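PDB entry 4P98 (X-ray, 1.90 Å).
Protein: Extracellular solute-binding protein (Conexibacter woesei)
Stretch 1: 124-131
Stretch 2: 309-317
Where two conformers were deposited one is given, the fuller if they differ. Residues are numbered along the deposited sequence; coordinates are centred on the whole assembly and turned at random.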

# COMPACT_ATOMS: atom_id res chain seq x y z
N ASP A 124 -7.08 -5.30 0.13
CA ASP A 124 -7.63 -5.37 1.48
C ASP A 124 -6.59 -4.83 2.47
O ASP A 124 -5.47 -5.34 2.55
CB ASP A 124 -8.00 -6.82 1.84
CG ASP A 124 -9.26 -7.31 1.12
OD1 ASP A 124 -10.15 -6.51 0.76
OD2 ASP A 124 -9.39 -8.54 0.94
N PHE A 125 -6.98 -3.79 3.21
CA PHE A 125 -6.10 -3.16 4.20
C PHE A 125 -5.58 -4.17 5.22
O PHE A 125 -4.42 -4.16 5.59
CB PHE A 125 -6.83 -2.03 4.93
CG PHE A 125 -7.05 -0.82 4.07
CD1 PHE A 125 -6.00 0.05 3.80
CD2 PHE A 125 -8.30 -0.54 3.53
CE1 PHE A 125 -6.19 1.17 3.01
CE2 PHE A 125 -8.50 0.58 2.73
CZ PHE A 125 -7.44 1.43 2.47
N GLY A 126 -6.46 -5.07 5.63
CA GLY A 126 -6.12 -6.12 6.58
C GLY A 126 -4.91 -6.95 6.16
O GLY A 126 -4.17 -7.42 7.01
N GLN A 127 -4.71 -7.11 4.85
CA GLN A 127 -3.57 -7.89 4.32
C GLN A 127 -2.23 -7.19 4.45
O GLN A 127 -1.22 -7.86 4.68
CB GLN A 127 -3.80 -8.32 2.88
CG GLN A 127 -4.82 -9.44 2.79
CD GLN A 127 -4.72 -10.27 1.53
OE1 GLN A 127 -3.77 -10.16 0.76
NE2 GLN A 127 -5.71 -11.10 1.30
N LEU A 128 -2.20 -5.88 4.28
CA LEU A 128 -0.99 -5.11 4.58
C LEU A 128 -0.65 -5.28 6.05
O LEU A 128 0.52 -5.50 6.39
CB LEU A 128 -1.18 -3.62 4.29
CG LEU A 128 -1.46 -3.17 2.87
CD1 LEU A 128 -1.82 -1.69 2.91
CD2 LEU A 128 -0.26 -3.39 1.96
N GLY A 129 -1.65 -5.20 6.91
CA GLY A 129 -1.44 -5.41 8.34
C GLY A 129 -0.90 -6.80 8.62
O GLY A 129 0.08 -6.96 9.35
N TYR A 130 -1.54 -7.80 8.02
CA TYR A 130 -1.13 -9.19 8.23
C TYR A 130 0.34 -9.42 7.87
O TYR A 130 1.06 -10.05 8.64
CB TYR A 130 -2.04 -10.16 7.47
CG TYR A 130 -1.87 -11.59 7.91
CD1 TYR A 130 -2.66 -12.11 8.94
CD2 TYR A 130 -0.92 -12.42 7.33
CE1 TYR A 130 -2.52 -13.42 9.35
CE2 TYR A 130 -0.77 -13.75 7.73
CZ TYR A 130 -1.58 -14.24 8.74
OH TYR A 130 -1.43 -15.54 9.17
N LEU A 131 0.80 -8.89 6.74
CA LEU A 131 2.18 -9.06 6.34
C LEU A 131 3.15 -8.35 7.32
O LEU A 131 4.21 -8.89 7.65
CB LEU A 131 2.40 -8.57 4.92
CG LEU A 131 3.81 -8.69 4.37
CD1 LEU A 131 4.31 -10.14 4.44
CD2 LEU A 131 3.88 -8.16 2.96
N GLU A 309 -4.50 -23.08 1.35
CA GLU A 309 -4.04 -23.75 2.58
C GLU A 309 -4.26 -22.82 3.77
O GLU A 309 -4.76 -23.23 4.82
CB GLU A 309 -2.55 -24.12 2.48
CG GLU A 309 -2.09 -25.04 3.60
CD GLU A 309 -0.59 -25.29 3.63
OE1 GLU A 309 0.08 -25.15 2.59
OE2 GLU A 309 -0.07 -25.65 4.72
N LEU A 310 -3.89 -21.56 3.60
CA LEU A 310 -4.22 -20.52 4.58
C LEU A 310 -5.31 -19.63 4.02
O LEU A 310 -5.20 -19.15 2.88
CB LEU A 310 -2.98 -19.70 4.92
CG LEU A 310 -3.19 -18.53 5.90
CD1 LEU A 310 -3.76 -18.99 7.24
CD2 LEU A 310 -1.87 -17.83 6.10
N ARG A 311 -6.37 -19.43 4.79
CA ARG A 311 -7.41 -18.47 4.43
C ARG A 311 -7.52 -17.46 5.57
O ARG A 311 -7.51 -17.83 6.74
CB ARG A 311 -8.75 -19.18 4.18
CG ARG A 311 -8.75 -20.02 2.90
CD ARG A 311 -10.02 -20.85 2.75
NE ARG A 311 -11.20 -20.01 2.53
CZ ARG A 311 -12.45 -20.47 2.46
NH1 ARG A 311 -12.71 -21.76 2.60
NH2 ARG A 311 -13.45 -19.62 2.25
N LEU A 312 -7.61 -16.18 5.22
CA LEU A 312 -7.62 -15.11 6.21
C LEU A 312 -9.05 -14.65 6.46
O LEU A 312 -9.85 -14.59 5.53
CB LEU A 312 -6.79 -13.92 5.73
CG LEU A 312 -5.30 -14.18 5.52
CD1 LEU A 312 -4.62 -13.00 4.83
CD2 LEU A 312 -4.60 -14.49 6.83
N PRO A 313 -9.38 -14.31 7.71
CA PRO A 313 -10.71 -13.74 7.96
C PRO A 313 -10.87 -12.34 7.37
O PRO A 313 -9.89 -11.74 6.90
CB PRO A 313 -10.79 -13.68 9.49
CG PRO A 313 -9.38 -13.65 9.96
CD PRO A 313 -8.56 -14.37 8.93
N ASN A 314 -12.11 -11.85 7.37
CA ASN A 314 -12.38 -10.46 7.07
C ASN A 314 -11.95 -9.71 8.33
O ASN A 314 -12.45 -9.97 9.41
CB ASN A 314 -13.86 -10.25 6.76
CG ASN A 314 -14.20 -8.81 6.44
OD1 ASN A 314 -13.37 -7.91 6.59
ND2 ASN A 314 -15.44 -8.58 6.01
N PHE A 315 -11.01 -8.79 8.18
CA PHE A 315 -10.49 -8.08 9.35
C PHE A 315 -11.33 -6.86 9.73
O PHE A 315 -11.02 -6.20 10.71
CB PHE A 315 -9.03 -7.70 9.13
CG PHE A 315 -8.10 -8.89 9.10
CD1 PHE A 315 -7.90 -9.65 10.24
CD2 PHE A 315 -7.42 -9.24 7.94
CE1 PHE A 315 -7.03 -10.74 10.22
CE2 PHE A 315 -6.56 -10.33 7.92
CZ PHE A 315 -6.37 -11.07 9.06
N PHE A 316 -12.40 -6.57 8.98
CA PHE A 316 -13.34 -5.50 9.36
C PHE A 316 -14.41 -5.97 10.34
O PHE A 316 -14.81 -7.13 10.31
CB PHE A 316 -14.06 -4.94 8.14
CG PHE A 316 -13.23 -4.01 7.32
CD1 PHE A 316 -12.24 -4.50 6.50
CD2 PHE A 316 -13.47 -2.64 7.34
CE1 PHE A 316 -11.47 -3.64 5.73
CE2 PHE A 316 -12.72 -1.77 6.58
CZ PHE A 316 -11.72 -2.27 5.76
N GLU A 317 -14.86 -5.06 11.19
CA GLU A 317 -16.05 -5.28 12.00
C GLU A 317 -17.25 -5.03 11.10
O GLU A 317 -18.39 -5.09 11.54
CB GLU A 317 -16.06 -4.35 13.22

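The C-terminal segment 309-317, which has no regular secondary structure, lies against one side of the helix that carries Gly126 and Tyr130, and the two bury 357 Å² between them, both sides summed. No hydrogen bond crosses the contact; the fit rests on shape and apolar packing. The hollow on the helix is made by Gly126, where the absence of a side chain lets the Phe315 ring settle close to the backbone: Gly126 CA lies 3.6 Å from Phe315 CD2, and the two CA atoms are 5.5 Å apart. An ideal CB on Gly126 would point toward the segment and fall 2.5 Å from Phe315 CD2, a clash, so the ring occupies the space a side chain would need.

One turn further on, Tyr130 is the main bump on the helix, with 80 Å² covered. Its CB points toward the segment, and with chi1 in the t well its ring packs against Phe315, Leu312 and Leu310. Leu312 places a methyl over one face of that ring: CD2 is 3.6 Å from the centroid of the Tyr130 ring, 19° off the normal, a CH-pi contact whose closest atoms are Leu312 CD2 and Tyr130 CE1 at 3.4 Å. Phe315 CZ meets Tyr130 CD1 obliquely at 3.9 Å, while Leu310 CD2 approaches Tyr130 OH, also at 3.9 Å. The other methyl of Leu312, CD1, rests 4.1 Å from Gln127 CG, so the leucine fork spans the tyrosine ring and the aliphatic part of the glutamine; Gln127 OE1 is hydrogen-bonded elsewhere in the structure.

At Phe125 the fit loosens. Phe125 CD2 stands 4.4 Å from Phe316 CZ, near the plane of the Phe316 ring and at its edge. Within the segment, Phe316 N donates a hydrogen bond to Asn314 OD1 (2.9 Å, 165°), so the Asn314 side chain reaches past Phe315 to the backbone of Phe316.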